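Local coordinates for Alr4995 protein (Nostoc sp., PDB 6LRF), which is a bifunctional enzyme with arginine dihydrolase and ornithine cyclodeaminase activities, probably carried by its N-terminal GME-family region and its C-terminal Rossmann-fold region respectively, at residues F188-N193 with M536-G541; V308-S313 with M343-S348. All blocks are in the same frame, centred on the assembly; numbering follows the deposited sequence.

Contact 1 of 2, residues F188-N193 with M536-G541; sequences FDSYSN and MGTSLG
Ser190 and Gly537 bring the two backbones together, with their CA atoms 5.3 Å apart, where the first turn of helix 190-199 meets the loop that follows helix 524-536. The first segment belongs to the dimethylarginine dimethylhydrolase-like region and the second to the Rossmann-fold region, so the contact joins two family regions of one chain. Ser190 does most of the touching. The bond from CA to CB is directed at the loop, and Ser190 CB lies 3.8 Å from Gly537 O. With chi1 at 79°, Ser190 OG is tucked against the backbone, 3.5 Å from Met536 O. No hydrogen bond crosses the two segments. Instead Arg194, one helical turn on, makes weak hydrogen bonds to both Ser190 OG and Met536 O. Gly537 leaves the helix with positive phi, and a side chain at this position would press on Ser190 CB. From the loop, Thr538 offers its methyl CG2, 4.0 Å from Ser190 OG. Its chi1 of 55° puts CG2 on the side of the backbone N, facing Ser190, and turns OG1 to hydrogen bonds with Glu532 and His556. Ser190 OG also stands 4.1 Å above one face of the Tyr191 ring, nearer the ring's margin than its centre. Behind this small interface, Asp189 is the N-cap of helix 190-199. The backbone N of Ser192 reaches Asp189 OD1 at 2.7 Å in a capping bond, nearly along the C-O axis. Two donors grip that oxygen, which should hold the carboxylate steady over the helix start. The second is Ser192 OG, 2.6 Å from Asp189 OD1, which comes from the opposite face of the carboxylate, 36° out of its plane.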
ATOM      1  N   PHE B 188      26.412 -17.230 -14.183  1.00 27.79           N
ATOM      2  CA  PHE B 188      27.512 -16.305 -13.895  1.00 27.99           C
ATOM      3  C   PHE B 188      27.064 -14.880 -13.541  1.00 31.91           C
ATOM      4  O   PHE B 188      25.985 -14.447 -13.946  1.00 35.54           O
ATOM      5  CB  PHE B 188      28.453 -16.262 -15.095  1.00 29.28           C
ATOM      6  CG  PHE B 188      29.024 -17.607 -15.455  1.00 32.73           C
ATOM      7  CD1 PHE B 188      28.391 -18.416 -16.387  1.00 30.04           C
ATOM      8  CD2 PHE B 188      30.175 -18.070 -14.838  1.00 24.70           C
ATOM      9  CE1 PHE B 188      28.909 -19.655 -16.720  1.00 29.87           C
ATOM     10  CE2 PHE B 188      30.697 -19.307 -15.164  1.00 25.78           C
ATOM     11  CZ  PHE B 188      30.065 -20.099 -16.106  1.00 26.54           C
ATOM     12  N   ASP B 189      27.886 -14.147 -12.794  1.00 28.55           N
ATOM     13  CA  ASP B 189      27.551 -12.753 -12.504  1.00 27.68           C
ATOM     14  C   ASP B 189      27.758 -11.900 -13.763  1.00 33.99           C
ATOM     15  O   ASP B 189      28.208 -12.401 -14.801  1.00 28.98           O
ATOM     16  CB  ASP B 189      28.369 -12.222 -11.306  1.00 27.32           C
ATOM     17  CG  ASP B 189      29.858 -12.028 -11.613  1.00 35.69           C
ATOM     18  OD1 ASP B 189      30.312 -12.349 -12.740  1.00 32.54           O
ATOM     19  OD2 ASP B 189      30.593 -11.555 -10.704  1.00 31.08           O
ATOM     20  N   SER B 190      27.446 -10.614 -13.680  1.00 29.71           N
ATOM     21  CA  SER B 190      27.545  -9.753 -14.849  1.00 29.77           C
ATOM     22  C   SER B 190      28.999  -9.591 -15.319  1.00 28.83           C
ATOM     23  O   SER B 190      29.283  -9.624 -16.522  1.00 28.59           O
ATOM     24  CB  SER B 190      26.934  -8.384 -14.545  1.00 31.21           C
ATOM     25  OG  SER B 190      27.849  -7.587 -13.807  1.00 36.82           O
ATOM     26  N   TYR B 191      29.915  -9.404 -14.372  1.00 27.50           N
ATOM     27  CA  TYR B 191      31.341  -9.313 -14.696  1.00 33.14           C
ATOM     28  C   TYR B 191      31.808 -10.519 -15.532  1.00 26.87           C
ATOM     29  O   TYR B 191      32.523 -10.360 -16.507  1.00 26.59           O
ATOM     30  CB  TYR B 191      32.192  -9.202 -13.418  1.00 31.73           C
ATOM     31  CG  TYR B 191      31.861  -7.993 -12.549  1.00 44.04           C
ATOM     32  CD1 TYR B 191      32.233  -6.701 -12.938  1.00 43.92           C
ATOM     33  CD2 TYR B 191      31.179  -8.140 -11.338  1.00 44.76           C
ATOM     34  CE1 TYR B 191      31.934  -5.591 -12.151  1.00 49.77           C
ATOM     35  CE2 TYR B 191      30.880  -7.035 -10.544  1.00 48.18           C
ATOM     36  CZ  TYR B 191      31.260  -5.764 -10.957  1.00 50.08           C
ATOM     37  OH  TYR B 191      30.962  -4.662 -10.176  1.00 56.00           O
ATOM     38  N   SER B 192      31.382 -11.716 -15.149  1.00 27.22           N
ATOM     39  CA  SER B 192      31.858 -12.937 -15.794  1.00 30.78           C
ATOM     40  C   SER B 192      31.287 -13.098 -17.199  1.00 30.17           C
ATOM     41  O   SER B 192      32.000 -13.512 -18.128  1.00 30.70           O
ATOM     42  CB  SER B 192      31.517 -14.149 -14.930  1.00 24.90           C
ATOM     43  OG  SER B 192      32.139 -14.006 -13.662  1.00 23.14           O
ATOM     44  N   ASN B 193      30.007 -12.756 -17.350  1.00 28.23           N
ATOM     45  CA  ASN B 193      29.356 -12.754 -18.659  1.00 29.53           C
ATOM     46  C   ASN B 193      29.990 -11.756 -19.619  1.00 30.01           C
ATOM     47  O   ASN B 193      30.168 -12.037 -20.809  1.00 28.91           O
ATOM     48  CB  ASN B 193      27.864 -12.466 -18.502  1.00 26.98           C
ATOM     49  CG  ASN B 193      27.055 -13.731 -18.238  1.00 29.91           C
ATOM     50  OD1 ASN B 193      27.136 -14.699 -18.999  1.00 34.04           O
ATOM     51  ND2 ASN B 193      26.289 -13.736 -17.154  1.00 25.86           N
HETATM   52  N   MSE B 536      26.549  -3.085 -19.202  1.00 27.07           N
HETATM   53  CA  MSE B 536      27.235  -3.564 -18.008  1.00 31.71           C
HETATM   54  C   MSE B 536      26.525  -4.720 -17.314  1.00 32.28           C
HETATM   55  O   MSE B 536      27.080  -5.292 -16.385  1.00 34.18           O
HETATM   56  CB  MSE B 536      27.403  -2.442 -16.970  1.00 29.11           C
HETATM   57  CG  MSE B 536      27.729  -1.057 -17.493  1.00 39.51           C
HETATM   58 SE   MSE B 536      29.603  -0.936 -17.952  0.61 63.73          SE
HETATM   59  CE  MSE B 536      30.391  -1.132 -16.204  1.00 42.24           C
ATOM     60  N   GLY B 537      25.300  -5.041 -17.725  1.00 28.39           N
ATOM     61  CA  GLY B 537      24.504  -6.035 -17.010  1.00 28.83           C
ATOM     62  C   GLY B 537      24.044  -5.598 -15.621  1.00 32.86           C
ATOM     63  O   GLY B 537      23.721  -6.432 -14.771  1.00 31.54           O
ATOM     64  N   THR B 538      24.023  -4.288 -15.378  1.00 30.04           N
ATOM     65  CA  THR B 538      23.557  -3.741 -14.097  1.00 28.24           C
ATOM     66  C   THR B 538      22.612  -2.561 -14.278  1.00 29.30           C
ATOM     67  O   THR B 538      22.518  -1.972 -15.350  1.00 27.28           O
ATOM     68  CB  THR B 538      24.732  -3.263 -13.194  1.00 36.06           C
ATOM     69  OG1 THR B 538      25.552  -2.317 -13.903  1.00 34.53           O
ATOM     70  CG2 THR B 538      25.585  -4.445 -12.712  1.00 33.91           C
ATOM     71  N   SER B 539      21.927  -2.200 -13.207  1.00 30.34           N
ATOM     72  CA  SER B 539      20.995  -1.095 -13.256  1.00 32.12           C
ATOM     73  C   SER B 539      20.899  -0.448 -11.878  1.00 35.03           C
ATOM     74  O   SER B 539      20.349  -1.059 -10.960  1.00 35.93           O
ATOM     75  CB  SER B 539      19.628  -1.590 -13.730  1.00 35.62           C
ATOM     76  OG  SER B 539      18.712  -0.521 -13.833  1.00 39.07           O
ATOM     77  N   LEU B 540      21.436   0.772 -11.749  1.00 32.48           N
ATOM     78  CA  LEU B 540      21.562   1.470 -10.462  1.00 28.65           C
ATOM     79  C   LEU B 540      20.357   1.248  -9.557  1.00 34.81           C
ATOM     80  O   LEU B 540      19.232   1.603  -9.916  1.00 29.20           O
ATOM     81  CB  LEU B 540      21.754   2.970 -10.678  1.00 33.18           C
ATOM     82  CG  LEU B 540      21.871   3.806  -9.403  1.00 31.64           C
ATOM     83  CD1 LEU B 540      22.990   3.288  -8.519  1.00 35.36           C
ATOM     84  CD2 LEU B 540      22.096   5.275  -9.733  1.00 32.93           C
ATOM     85  N   GLY B 541      20.598   0.614  -8.410  1.00 34.93           N
ATOM     86  CA  GLY B 541      19.564   0.417  -7.405  1.00 39.06           C
ATOM     87  C   GLY B 541      18.839  -0.921  -7.435  1.00 38.54           C
ATOM     88  O   GLY B 541      18.196  -1.300  -6.462  1.00 40.51           O
TER

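Contact 2 of 2, residues V308-S313 with M343-S348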
ATOM      1  N   VAL B 308      32.778  -9.713  -0.714  1.00 25.79           N
ATOM      2  CA  VAL B 308      32.249 -10.929  -1.349  1.00 23.48           C
ATOM      3  C   VAL B 308      31.091 -10.662  -2.328  1.00 31.74           C
ATOM      4  O   VAL B 308      31.007 -11.288  -3.399  1.00 27.99           O
ATOM      5  CB  VAL B 308      31.787 -11.956  -0.285  1.00 25.24           C
ATOM      6  CG1 VAL B 308      31.159 -13.172  -0.941  1.00 26.96           C
ATOM      7  CG2 VAL B 308      32.951 -12.364   0.580  1.00 23.60           C
ATOM      8  N   ASP B 309      30.206  -9.734  -1.975  1.00 28.31           N
ATOM      9  CA  ASP B 309      29.044  -9.453  -2.821  1.00 28.50           C
ATOM     10  C   ASP B 309      29.431  -8.841  -4.158  1.00 27.72           C
ATOM     11  O   ASP B 309      28.770  -9.086  -5.165  1.00 26.52           O
ATOM     12  CB  ASP B 309      28.058  -8.528  -2.098  1.00 33.86           C
ATOM     13  CG  ASP B 309      27.212  -9.270  -1.068  1.00 44.61           C
ATOM     14  OD1 ASP B 309      27.487 -10.465  -0.812  1.00 47.67           O
ATOM     15  OD2 ASP B 309      26.275  -8.663  -0.504  1.00 53.57           O
ATOM     16  N   THR B 310      30.502  -8.048  -4.151  1.00 24.61           N
ATOM     17  CA  THR B 310      31.001  -7.365  -5.350  1.00 27.65           C
ATOM     18  C   THR B 310      31.825  -8.301  -6.261  1.00 29.96           C
ATOM     19  O   THR B 310      32.056  -8.008  -7.438  1.00 30.39           O
ATOM     20  CB  THR B 310      31.852  -6.137  -4.949  1.00 30.70           C
ATOM     21  OG1 THR B 310      31.093  -5.300  -4.062  1.00 33.66           O
ATOM     22  CG2 THR B 310      32.278  -5.317  -6.168  1.00 26.45           C
ATOM     23  N   GLY B 311      32.255  -9.441  -5.724  1.00 26.96           N
ATOM     24  CA  GLY B 311      32.947 -10.425  -6.544  1.00 25.76           C
ATOM     25  C   GLY B 311      34.368 -10.736  -6.115  1.00 25.90           C
ATOM     26  O   GLY B 311      35.121 -11.382  -6.856  1.00 25.62           O
ATOM     27  N   GLY B 312      34.739 -10.293  -4.919  1.00 22.07           N
ATOM     28  CA  GLY B 312      36.063 -10.554  -4.392  1.00 23.51           C
ATOM     29  C   GLY B 312      36.099 -11.659  -3.353  1.00 20.10           C
ATOM     30  O   GLY B 312      35.138 -12.395  -3.183  1.00 22.00           O
ATOM     31  N   SER B 313      37.230 -11.789  -2.670  1.00 20.51           N
ATOM     32  CA  SER B 313      37.337 -12.684  -1.523  1.00 23.81           C
ATOM     33  C   SER B 313      38.241 -12.024  -0.510  1.00 20.63           C
ATOM     34  O   SER B 313      38.860 -11.000  -0.806  1.00 21.23           O
ATOM     35  CB  SER B 313      37.883 -14.066  -1.914  1.00 27.16           C
ATOM     36  OG  SER B 313      39.232 -13.980  -2.325  1.00 23.10           O
HETATM   37  N   MSE B 343      38.402  -4.930  -8.361  1.00 22.62           N
HETATM   38  CA  MSE B 343      39.179  -4.380  -7.245  1.00 21.45           C
HETATM   39  C   MSE B 343      38.861  -2.895  -6.991  1.00 22.37           C
HETATM   40  O   MSE B 343      38.744  -2.461  -5.848  1.00 23.97           O
HETATM   41  CB  MSE B 343      40.680  -4.542  -7.500  1.00 23.45           C
HETATM   42  CG  MSE B 343      41.542  -3.988  -6.367  1.00 28.25           C
HETATM   43 SE   MSE B 343      41.193  -4.885  -4.604  1.00 55.67          SE
HETATM   44  CE  MSE B 343      42.525  -6.357  -4.723  1.00 32.07           C
ATOM     45  N   GLU B 344      38.728  -2.117  -8.057  1.00 21.74           N
ATOM     46  CA  GLU B 344      38.389  -0.702  -7.920  1.00 22.47           C
ATOM     47  C   GLU B 344      37.003  -0.514  -7.320  1.00 23.96           C
ATOM     48  O   GLU B 344      36.767   0.394  -6.507  1.00 25.02           O
ATOM     49  CB  GLU B 344      38.444  -0.009  -9.272  1.00 27.18           C
ATOM     50  CG  GLU B 344      39.826   0.065  -9.874  1.00 31.52           C
ATOM     51  CD  GLU B 344      39.822   0.813 -11.190  1.00 36.27           C
ATOM     52  OE1 GLU B 344      39.207   0.316 -12.167  1.00 33.67           O
ATOM     53  OE2 GLU B 344      40.410   1.914 -11.226  1.00 36.71           O
ATOM     54  N   GLU B 345      36.080  -1.366  -7.728  1.00 21.38           N
ATOM     55  CA  GLU B 345      34.733  -1.291  -7.204  1.00 24.03           C
ATOM     56  C   GLU B 345      34.734  -1.573  -5.686  1.00 25.50           C
ATOM     57  O   GLU B 345      34.089  -0.861  -4.903  1.00 22.88           O
ATOM     58  CB  GLU B 345      33.835  -2.266  -7.950  1.00 23.41           C
ATOM     59  CG  GLU B 345      32.361  -2.096  -7.660  1.00 35.51           C
ATOM     60  CD  GLU B 345      31.637  -1.240  -8.695  1.00 49.72           C
ATOM     61  OE1 GLU B 345      31.944  -1.358  -9.914  1.00 49.81           O
ATOM     62  OE2 GLU B 345      30.751  -0.453  -8.279  1.00 47.33           O
ATOM     63  N   ILE B 346      35.486  -2.592  -5.279  1.00 22.92           N
ATOM     64  CA  ILE B 346      35.607  -2.962  -3.873  1.00 18.47           C
ATOM     65  C   ILE B 346      36.263  -1.866  -3.050  1.00 21.22           C
ATOM     66  O   ILE B 346      35.752  -1.473  -2.003  1.00 23.07           O
ATOM     67  CB  ILE B 346      36.415  -4.274  -3.708  1.00 21.50           C
ATOM     68  CG1 ILE B 346      35.633  -5.469  -4.275  1.00 24.71           C
ATOM     69  CG2 ILE B 346      36.793  -4.510  -2.250  1.00 20.71           C
ATOM     70  CD1 ILE B 346      36.500  -6.699  -4.540  1.00 22.88           C
ATOM     71  N   ILE B 347      37.403  -1.378  -3.515  1.00 22.65           N
ATOM     72  CA  ILE B 347      38.134  -0.350  -2.786  1.00 22.42           C
ATOM     73  C   ILE B 347      37.299   0.937  -2.658  1.00 22.11           C
ATOM     74  O   ILE B 347      37.336   1.601  -1.615  1.00 24.11           O
ATOM     75  CB  ILE B 347      39.484  -0.066  -3.465  1.00 21.99           C
ATOM     76  CG1 ILE B 347      40.333  -1.341  -3.461  1.00 28.23           C
ATOM     77  CG2 ILE B 347      40.227   1.066  -2.760  1.00 19.95           C
ATOM     78  CD1 ILE B 347      40.564  -1.907  -2.082  1.00 27.89           C
ATOM     79  N   SER B 348      36.519   1.264  -3.689  1.00 19.59           N
ATOM     80  CA  SER B 348      35.623   2.418  -3.615  1.00 21.90           C
ATOM     81  C   SER B 348      34.618   2.263  -2.477  1.00 24.00           C
ATOM     82  O   SER B 348      34.345   3.210  -1.750  1.00 26.10           O
ATOM     83  CB  SER B 348      34.874   2.626  -4.935  1.00 25.37           C
ATOM     84  OG  SER B 348      35.768   3.032  -5.956  1.00 29.42           O
TER
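Thr310 and Ile346 are the closest backbone pair, 6.5 Å between their CA atoms, and Gly312 and Met343 follow at 7.5 Å. The end of helix 299-310 and the turn after it thus lie against helix 340-352. The contact is apolar, and no hydrogen bond crosses it. Thr310 leads with its methyl. With chi1 at -53° OG1 turns back to hydrogen-bond Met306 O in its own helix, and Thr310 CG2, trans to the backbone N, is left facing Glu345 CG at 3.6 Å. There the two side chains cross at about a right angle. The same methyl is 3.9 Å from Ile346 CG1, and here the side chains run past each other in opposite directions. Gly311 ends helix 299-310 in a Schellman motif, with positive phi. Helix 340-352 packs on strands 280-292 and 329-337 of a mixed sheet, while helix 299-310 runs through the turn at Gly311 and Gly312 into strand 313-320 of the same sheet. Both segments lie within the LOR/SDH conserved region. Ile346 reaches the turn with CD1, 3.9 Å from Gly312 CA, and also touches Val335 and Ala337 of strand 329-337. A CB on Gly312 would clash with this CD1 methyl. With an alanine in place of Ile346, the CD1 methyl over Gly312 CA would be gone; a gap would probably open there, and the Thr310 methyl would lose its CG1 neighbour. The chain of Glu345 bends at chi2 (96°), and its OE1 makes a weak hydrogen bond with Tyr191 OH.

The centres of contacts 1 and 2 lie about 13 Å apart. Both segments of contact 2 fall in sequence between the two of contact 1: 188-193, 308-313, 343-348, 536-541. Tyr191 links them, its CE2 lying 3.5 Å from Thr310 O. Arg160 of strand 155-160 is also shared, through its backbone N to Ser192 and its guanidinium to Asp309 O. Helix 554-567 adds a further bridge, since His556 meets both Thr538 and Glu345. Contact 1 joins the GME-type and Rossmann-fold regions, while contact 2 stays within the LOR/SDH region, so the pair brings three family regions together. Contact 1 is centred about 3 Å from the centre of the folded chain and contact 2 about 13 Å from it.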